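Local atomic coordinates of uncharacterized protein (Bacteroides ovatus CL02T12C04, PDB entry 6PTM), a protein that is probably an exo-acting carrageenase of glycoside hydrolase family 42, removing sugar units from the chain ends of carrageenan. Residues A[293-298]-A[397-402]; A[363-368]-A[572-577]. One frame throughout, in Å; residues are numbered along the deposited sequence.

Contact 1. Residues A[293-298]-A[397-402]. With EDO (1,2-ethanediol), chain D.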
ATOM      1  N   GLU A 293       4.446   3.720  10.777  1.00 15.20           N
ATOM      2  CA  GLU A 293       3.038   4.156  11.022  1.00 15.39           C
ATOM      3  C   GLU A 293       3.039   5.463  11.801  1.00 14.79           C
ATOM      4  O   GLU A 293       2.478   5.552  12.899  1.00 15.46           O
ATOM      5  CB  GLU A 293       2.227   3.105  11.782  1.00 16.05           C
ATOM      6  CG  GLU A 293       2.041   1.816  10.986  1.00 17.41           C
ATOM      7  CD  GLU A 293       0.899   0.941  11.490  1.00 17.99           C
ATOM      8  OE1 GLU A 293       0.546   1.078  12.685  1.00 18.88           O
ATOM      9  OE2 GLU A 293       0.383   0.141  10.695  1.00 16.29           O
ATOM     10  N   PRO A 294       3.736   6.496  11.297  1.00 14.59           N
ATOM     11  CA  PRO A 294       3.691   7.814  11.933  1.00 14.70           C
ATOM     12  C   PRO A 294       2.277   8.419  11.902  1.00 14.09           C
ATOM     13  O   PRO A 294       1.497   8.165  10.952  1.00 14.05           O
ATOM     14  CB  PRO A 294       4.656   8.640  11.065  1.00 15.11           C
ATOM     15  CG  PRO A 294       4.486   8.008   9.720  1.00 16.06           C
ATOM     16  CD  PRO A 294       4.506   6.520  10.037  1.00 14.61           C
ATOM     17  N   HIS A 295       1.959   9.161  12.968  1.00 12.75           N
ATOM     18  CA  HIS A 295       0.756  10.010  13.074  1.00 12.84           C
ATOM     19  C   HIS A 295       0.875  10.834  14.349  1.00 12.71           C
ATOM     20  O   HIS A 295       1.518  10.349  15.341  1.00 11.85           O
ATOM     21  CB  HIS A 295      -0.552   9.204  12.951  1.00 13.71           C
ATOM     22  CG  HIS A 295      -0.556   7.853  13.612  1.00 14.89           C
ATOM     23  ND1 HIS A 295      -0.892   7.684  14.928  1.00 15.39           N
ATOM     24  CD2 HIS A 295      -0.346   6.605  13.117  1.00 16.29           C
ATOM     25  CE1 HIS A 295      -0.831   6.402  15.244  1.00 16.27           C
ATOM     26  NE2 HIS A 295      -0.526   5.706  14.144  1.00 15.61           N
ATOM     27  N   TRP A 296       0.346  12.050  14.255  1.00 13.37           N
ATOM     28  CA  TRP A 296       0.343  13.094  15.304  1.00 14.23           C
ATOM     29  C   TRP A 296      -1.092  13.546  15.530  1.00 15.63           C
ATOM     30  O   TRP A 296      -1.374  14.766  15.409  1.00 15.35           O
ATOM     31  CB  TRP A 296       1.274  14.237  14.897  1.00 14.61           C
ATOM     32  CG  TRP A 296       2.726  13.872  15.006  1.00 14.52           C
ATOM     33  CD1 TRP A 296       3.548  14.151  16.056  1.00 14.23           C
ATOM     34  CD2 TRP A 296       3.527  13.135  14.065  1.00 14.21           C
ATOM     35  NE1 TRP A 296       4.804  13.671  15.827  1.00 14.63           N
ATOM     36  CE2 TRP A 296       4.835  13.070  14.603  1.00 13.98           C
ATOM     37  CE3 TRP A 296       3.293  12.600  12.798  1.00 13.35           C
ATOM     38  CZ2 TRP A 296       5.883  12.437  13.951  1.00 14.20           C
ATOM     39  CZ3 TRP A 296       4.331  11.977  12.144  1.00 14.48           C
ATOM     40  CH2 TRP A 296       5.607  11.889  12.716  1.00 13.04           C
ATOM     41  N   ASN A 297      -1.979  12.566  15.749  1.00 15.39           N
ATOM     42  CA  ASN A 297      -3.418  12.836  15.955  1.00 16.32           C
ATOM     43  C   ASN A 297      -3.558  13.829  17.109  1.00 16.21           C
ATOM     44  O   ASN A 297      -2.830  13.707  18.105  1.00 16.70           O
ATOM     45  CB  ASN A 297      -4.236  11.586  16.262  1.00 15.01           C
ATOM     46  CG  ASN A 297      -4.206  10.556  15.152  1.00 15.80           C
ATOM     47  OD1 ASN A 297      -3.970  10.899  13.995  1.00 15.31           O
ATOM     48  ND2 ASN A 297      -4.535   9.302  15.481  1.00 13.99           N
ATOM     49  N   CYS A 298      -4.474  14.776  16.960  1.00 16.52           N
ATOM     50  CA  CYS A 298      -4.543  15.986  17.803  1.00 16.70           C
ATOM     51  C   CYS A 298      -6.015  16.378  18.033  1.00 17.32           C
ATOM     52  O   CYS A 298      -6.271  17.560  18.248  1.00 18.14           O
ATOM     53  CB  CYS A 298      -3.719  17.085  17.139  1.00 15.65           C
ATOM     54  SG  CYS A 298      -4.358  17.624  15.532  1.00 15.51           S
ATOM     55  N   PRO A 397      -2.217   3.843   4.649  1.00 14.30           N
ATOM     56  CA  PRO A 397      -2.980   4.519   3.600  1.00 14.12           C
ATOM     57  C   PRO A 397      -4.354   5.036   4.030  1.00 14.71           C
ATOM     58  O   PRO A 397      -4.828   5.936   3.396  1.00 14.56           O
ATOM     59  CB  PRO A 397      -3.154   3.438   2.544  1.00 14.32           C
ATOM     60  CG  PRO A 397      -1.945   2.565   2.744  1.00 14.20           C
ATOM     61  CD  PRO A 397      -1.770   2.509   4.246  1.00 14.46           C
ATOM     62  N   ASN A 398      -4.972   4.438   5.052  1.00 14.83           N
ATOM     63  CA  ASN A 398      -6.325   4.846   5.537  1.00 15.91           C
ATOM     64  C   ASN A 398      -6.244   6.262   6.156  1.00 15.61           C
ATOM     65  O   ASN A 398      -7.299   6.893   6.254  1.00 15.05           O
ATOM     66  CB  ASN A 398      -7.022   3.773   6.416  1.00 16.75           C
ATOM     67  CG  ASN A 398      -6.417   3.483   7.773  1.00 18.00           C
ATOM     68  OD1 ASN A 398      -5.406   4.048   8.173  1.00 20.59           O
ATOM     69  ND2 ASN A 398      -7.092   2.658   8.553  1.00 19.36           N
ATOM     70  N   LEU A 399      -5.061   6.802   6.459  1.00 14.19           N
ATOM     71  CA  LEU A 399      -4.954   8.218   6.903  1.00 13.68           C
ATOM     72  C   LEU A 399      -5.248   9.168   5.731  1.00 13.46           C
ATOM     73  O   LEU A 399      -5.499  10.327   5.982  1.00 14.72           O
ATOM     74  CB  LEU A 399      -3.598   8.479   7.550  1.00 13.06           C
ATOM     75  CG  LEU A 399      -3.315   7.747   8.853  1.00 13.63           C
ATOM     76  CD1 LEU A 399      -1.950   8.110   9.392  1.00 13.41           C
ATOM     77  CD2 LEU A 399      -4.384   8.070   9.883  1.00 14.89           C
ATOM     78  N   TRP A 400      -5.283   8.666   4.496  1.00 13.12           N
ATOM     79  CA  TRP A 400      -5.852   9.369   3.320  1.00 13.06           C
ATOM     80  C   TRP A 400      -7.175   8.742   2.859  1.00 14.26           C
ATOM     81  O   TRP A 400      -8.077   9.526   2.523  1.00 13.33           O
ATOM     82  CB  TRP A 400      -4.866   9.387   2.163  1.00 11.98           C
ATOM     83  CG  TRP A 400      -5.406  10.070   0.957  1.00 11.57           C
ATOM     84  CD1 TRP A 400      -5.328  11.394   0.650  1.00 12.02           C
ATOM     85  CD2 TRP A 400      -6.068   9.441  -0.151  1.00 11.61           C
ATOM     86  NE1 TRP A 400      -5.924  11.636  -0.562  1.00 12.11           N
ATOM     87  CE2 TRP A 400      -6.390  10.453  -1.072  1.00 11.78           C
ATOM     88  CE3 TRP A 400      -6.447   8.130  -0.439  1.00 12.13           C
ATOM     89  CZ2 TRP A 400      -7.088  10.202  -2.247  1.00 12.24           C
ATOM     90  CZ3 TRP A 400      -7.093   7.865  -1.628  1.00 12.10           C
ATOM     91  CH2 TRP A 400      -7.426   8.896  -2.505  1.00 12.80           C
ATOM     92  N   SER A 401      -7.292   7.406   2.789  1.00 15.11           N
ATOM     93  CA  SER A 401      -8.493   6.776   2.167  1.00 15.11           C
ATOM     94  C   SER A 401      -9.707   6.884   3.113  1.00 16.24           C
ATOM     95  O   SER A 401     -10.824   6.848   2.598  1.00 19.31           O
ATOM     96  CB  SER A 401      -8.231   5.345   1.717  1.00 15.31           C
ATOM     97  OG  SER A 401      -7.770   4.529   2.788  1.00 15.05           O
ATOM     98  N   ASP A 402      -9.507   7.004   4.430  1.00 16.17           N
ATOM     99  CA  ASP A 402     -10.597   7.283   5.405  1.00 16.52           C
ATOM    100  C   ASP A 402     -10.693   8.806   5.623  1.00 17.08           C
ATOM    101  O   ASP A 402      -9.941   9.564   4.976  1.00 15.69           O
ATOM    102  CB  ASP A 402     -10.455   6.478   6.696  1.00 17.66           C
ATOM    103  CG  ASP A 402     -10.811   4.990   6.565  1.00 18.79           C
ATOM    104  OD1 ASP A 402     -11.428   4.603   5.559  1.00 19.76           O
ATOM    105  OD2 ASP A 402     -10.425   4.228   7.457  1.00 18.44           O
TER
HETATM  106  C1  EDO D 803     -14.508   5.864   2.657  1.00 32.71           C
HETATM  107  O1  EDO D 803     -13.225   5.383   2.276  1.00 29.15           O
HETATM  108  C2  EDO D 803     -14.511   6.425   4.004  1.00 32.01           C
HETATM  109  O2  EDO D 803     -13.820   5.603   4.922  1.00 33.54           O
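Leu-399 meets the backbone of Pro-294 and the side chain of His-295 at a buried spot in the glycosidase barrel. Segment 293-298 is the loop that follows strand 288-292. Segment 397-402 comes shortly after the neighbouring strand 391-394. The contact therefore joins two consecutive strand-end loops. In clan GH-A glycosidases the active site lies at this end of the barrel.

Along the second segment, Pro-397 comes first. Its O takes two backbone bonds, from Trp-400 N and from Ser-401 N, and so ties up the short helix 398-401. Asn-398 O closes the last turn by accepting from Asp-402 N. Leu-399 makes the contact. CG stands beside its own backbone N (chi1 -66°), and chi2 of -179° stretches the CD1 branch toward the loop. CD1 lies 3.8 Å from Pro-294 O and 4.0 Å from His-295 CB. It approaches the imidazole obliquely. The same ring also meets Trp-303, with the planes at about 45°. Trp-400 is occupied elsewhere, stacked on Phe-456 and edge-to-face with Phe-599. Ser-401 and Asp-402 hold a 1,2-ethanediol, probably from the crystallisation liquor. Its O1 donates to Ser-401 O at 2.8 Å, and its O2 donates to Asp-402 OD1 at 2.7 Å.

The chemistry divides the segment in two. Toward the loop it offers one methyl group, which meets the loop by van der Waals contact. Only 93 Å² is buried, so other neighbours probably do most to position the two segments. The polar bonds to the diol belong to the helix end and its exposed aspartate.

Contact 2. Residues A[363-368]-A[572-577]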
ATOM      1  N   PHE A 363      -4.872  24.563  12.181  1.00 15.86           N
ATOM      2  CA  PHE A 363      -4.169  23.609  13.072  1.00 15.04           C
ATOM      3  C   PHE A 363      -3.830  22.330  12.275  1.00 13.92           C
ATOM      4  O   PHE A 363      -2.680  21.836  12.338  1.00 13.42           O
ATOM      5  CB  PHE A 363      -5.014  23.321  14.309  1.00 16.39           C
ATOM      6  CG  PHE A 363      -4.206  22.778  15.449  1.00 16.18           C
ATOM      7  CD1 PHE A 363      -3.780  23.615  16.463  1.00 16.34           C
ATOM      8  CD2 PHE A 363      -3.918  21.422  15.526  1.00 16.10           C
ATOM      9  CE1 PHE A 363      -2.988  23.121  17.489  1.00 17.09           C
ATOM     10  CE2 PHE A 363      -3.157  20.925  16.574  1.00 15.64           C
ATOM     11  CZ  PHE A 363      -2.688  21.778  17.551  1.00 17.19           C
ATOM     12  N   MET A 364      -4.798  21.805  11.518  1.00 13.54           N
ATOM     13  CA  MET A 364      -4.637  20.517  10.806  1.00 12.61           C
ATOM     14  C   MET A 364      -3.662  20.709   9.633  1.00 12.51           C
ATOM     15  O   MET A 364      -2.835  19.798   9.402  1.00 11.07           O
ATOM     16  CB  MET A 364      -5.976  19.963  10.305  1.00 12.56           C
ATOM     17  CG  MET A 364      -6.972  19.639  11.392  1.00 12.67           C
ATOM     18  SD  MET A 364      -6.247  18.896  12.848  1.00 13.90           S
ATOM     19  CE  MET A 364      -7.707  18.781  13.887  1.00 13.97           C
ATOM     20  N   ALA A 365      -3.732  21.859   8.947  1.00 12.08           N
ATOM     21  CA  ALA A 365      -2.881  22.196   7.790  1.00 12.38           C
ATOM     22  C   ALA A 365      -1.434  22.347   8.279  1.00 13.81           C
ATOM     23  O   ALA A 365      -0.531  21.756   7.665  1.00 14.94           O
ATOM     24  CB  ALA A 365      -3.401  23.456   7.134  1.00 12.35           C
ATOM     25  N   PHE A 366      -1.252  23.057   9.399  1.00 12.46           N
ATOM     26  CA  PHE A 366       0.058  23.228  10.054  1.00 13.41           C
ATOM     27  C   PHE A 366       0.577  21.836  10.450  1.00 14.32           C
ATOM     28  O   PHE A 366       1.764  21.553  10.214  1.00 13.71           O
ATOM     29  CB  PHE A 366      -0.008  24.179  11.252  1.00 12.82           C
ATOM     30  CG  PHE A 366       1.153  23.967  12.197  1.00 13.47           C
ATOM     31  CD1 PHE A 366       2.435  24.332  11.823  1.00 13.67           C
ATOM     32  CD2 PHE A 366       0.992  23.342  13.418  1.00 13.64           C
ATOM     33  CE1 PHE A 366       3.516  24.087  12.653  1.00 13.72           C
ATOM     34  CE2 PHE A 366       2.074  23.111  14.260  1.00 13.85           C
ATOM     35  CZ  PHE A 366       3.337  23.494  13.876  1.00 13.35           C
ATOM     36  N   ASN A 367      -0.273  20.994  11.056  1.00 13.52           N
ATOM     37  CA  ASN A 367       0.201  19.697  11.581  1.00 13.25           C
ATOM     38  C   ASN A 367       0.774  18.886  10.391  1.00 14.62           C
ATOM     39  O   ASN A 367       1.854  18.265  10.522  1.00 12.91           O
ATOM     40  CB  ASN A 367      -0.916  18.960  12.332  1.00 13.10           C
ATOM     41  CG  ASN A 367      -0.419  17.822  13.212  1.00 12.62           C
ATOM     42  OD1 ASN A 367       0.665  17.917  13.775  1.00 12.05           O
ATOM     43  ND2 ASN A 367      -1.204  16.762  13.350  1.00 10.62           N
ATOM     44  N   MET A 368       0.088  18.893   9.252  1.00 13.80           N
ATOM     45  CA  MET A 368       0.592  18.226   8.036  1.00 13.91           C
ATOM     46  C   MET A 368       1.938  18.811   7.602  1.00 14.09           C
ATOM     47  O   MET A 368       2.881  18.011   7.402  1.00 11.78           O
ATOM     48  CB  MET A 368      -0.401  18.358   6.897  1.00 15.26           C
ATOM     49  CG  MET A 368      -1.554  17.366   6.989  1.00 16.28           C
ATOM     50  SD  MET A 368      -2.582  17.714   5.546  1.00 17.57           S
ATOM     51  CE  MET A 368      -3.970  16.631   5.870  1.00 17.88           C
ATOM     52  N   SER A 572     -11.152  20.547   1.129  1.00 15.78           N
ATOM     53  CA  SER A 572     -12.404  19.798   1.425  1.00 14.38           C
ATOM     54  C   SER A 572     -12.165  18.690   2.448  1.00 14.36           C
ATOM     55  O   SER A 572     -13.063  18.519   3.271  1.00 15.34           O
ATOM     56  CB  SER A 572     -13.068  19.256   0.179  1.00 14.12           C
ATOM     57  OG  SER A 572     -13.694  20.286  -0.572  1.00 13.30           O
ATOM     58  N   SER A 573     -11.047  17.938   2.417  1.00 14.10           N
ATOM     59  CA  SER A 573     -10.865  16.776   3.335  1.00 14.20           C
ATOM     60  C   SER A 573     -10.711  17.256   4.771  1.00 13.79           C
ATOM     61  O   SER A 573     -11.205  16.567   5.691  1.00 14.61           O
ATOM     62  CB  SER A 573      -9.727  15.868   2.913  1.00 14.60           C
ATOM     63  OG  SER A 573      -8.520  16.591   2.787  1.00 15.30           O
ATOM     64  N   ILE A 574     -10.009  18.376   4.999  1.00 14.24           N
ATOM     65  CA  ILE A 574      -9.805  18.892   6.378  1.00 13.48           C
ATOM     66  C   ILE A 574     -11.135  19.438   6.930  1.00 13.55           C
ATOM     67  O   ILE A 574     -11.409  19.177   8.095  1.00 14.88           O
ATOM     68  CB  ILE A 574      -8.651  19.906   6.423  1.00 14.59           C
ATOM     69  CG1 ILE A 574      -7.301  19.235   6.098  1.00 13.50           C
ATOM     70  CG2 ILE A 574      -8.636  20.591   7.787  1.00 15.76           C
ATOM     71  CD1 ILE A 574      -6.122  20.227   5.968  1.00 13.90           C
ATOM     72  N   ASN A 575     -11.927  20.166   6.135  1.00 14.56           N
ATOM     73  CA  ASN A 575     -13.140  20.884   6.620  1.00 15.05           C
ATOM     74  C   ASN A 575     -14.348  19.932   6.704  1.00 16.42           C
ATOM     75  O   ASN A 575     -15.217  20.178   7.531  1.00 19.23           O
ATOM     76  CB  ASN A 575     -13.510  22.077   5.737  1.00 15.53           C
ATOM     77  CG  ASN A 575     -12.641  23.287   5.982  1.00 14.69           C
ATOM     78  OD1 ASN A 575     -12.696  23.825   7.081  1.00 15.22           O
ATOM     79  ND2 ASN A 575     -11.866  23.715   4.974  1.00 14.29           N
ATOM     80  N   LYS A 576     -14.404  18.851   5.930  1.00 17.52           N
ATOM     81  CA  LYS A 576     -15.605  17.969   5.907  1.00 17.87           C
ATOM     82  C   LYS A 576     -15.383  16.721   6.769  1.00 17.67           C
ATOM     83  O   LYS A 576     -14.264  16.225   6.876  1.00 17.83           O
ATOM     84  CB  LYS A 576     -15.978  17.573   4.480  1.00 18.05           C
ATOM     85  CG  LYS A 576     -16.543  18.657   3.591  1.00 17.95           C
ATOM     86  CD  LYS A 576     -16.692  18.205   2.156  1.00 18.44           C
ATOM     87  CE  LYS A 576     -17.451  16.888   2.023  1.00 19.06           C
ATOM     88  NZ  LYS A 576     -17.610  16.469   0.607  1.00 18.88           N
ATOM     89  N   ALA A 577     -16.452  16.266   7.413  1.00 18.50           N
ATOM     90  CA  ALA A 577     -16.451  15.081   8.285  1.00 19.41           C
ATOM     91  C   ALA A 577     -16.214  13.853   7.404  1.00 17.79           C
ATOM     92  O   ALA A 577     -15.541  12.944   7.864  1.00 18.13           O
ATOM     93  CB  ALA A 577     -17.769  14.983   9.036  1.00 21.10           C
TER
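Helix 358-385 and helix 570-575 come within 7.0 Å at Met-364 CA and Ile-574 CA. This is a helix-to-helix contact between domains. The first helix belongs to the glycosidase (β/α)8 barrel. The second follows strand 564-567 of a separate five-stranded parallel sheet.

Ile-574 supplies one side of the contact and splits its branches between three residues. The CG1 branch ends in CD1, which lies 4.4 Å from Ala-365 CB. Met-368 runs extended beyond CG, and its CE meets Ile-574 CD1 tip to tip at 4.2 Å. The other branch, CG2, sits anti to the backbone N and packs on Met-364. All the touching residues are buried, and the pairing across the helices is apolar. Ile-574 also touches Phe-361 of the same helix 358-385, and Gln-355 NE2 bonds to the Ile-574 backbone O. Cut back to an alanine, Ile-574 would keep only CB, and this would probably open a gap between the helices and leave the Met-368 methyl without its partner. The Met-364 chain is bent at chi2 (-39°), so its sulfur end leads off instead of following the isoleucine, and Met-364 CB makes the closest approach, 3.7 Å from Ile-574 CG2.

The two contacts have centres 12 Å apart, and their segments alternate along the chain: 293-298, 363-368, 397-402, 572-577. The first three lie in the glycosidase barrel. Helix 358-385, which carries 363-368, lies between the two segments of contact 1 in sequence and touches 293-298. Asn-367 ND2 probably bonds to Trp-296 O at 2.9 Å, and Cys-298 SG packs on Met-364 SD at 3.5 Å. Tyr-568 makes a second bridge, meeting the Trp-400 ring and bonding to Ser-573 OG. Contact 1 thus lies within the barrel, contact 2 fastens the next domain to it, and direct contacts between 293-298 and 363-368, with Tyr-568 beside both, join the two.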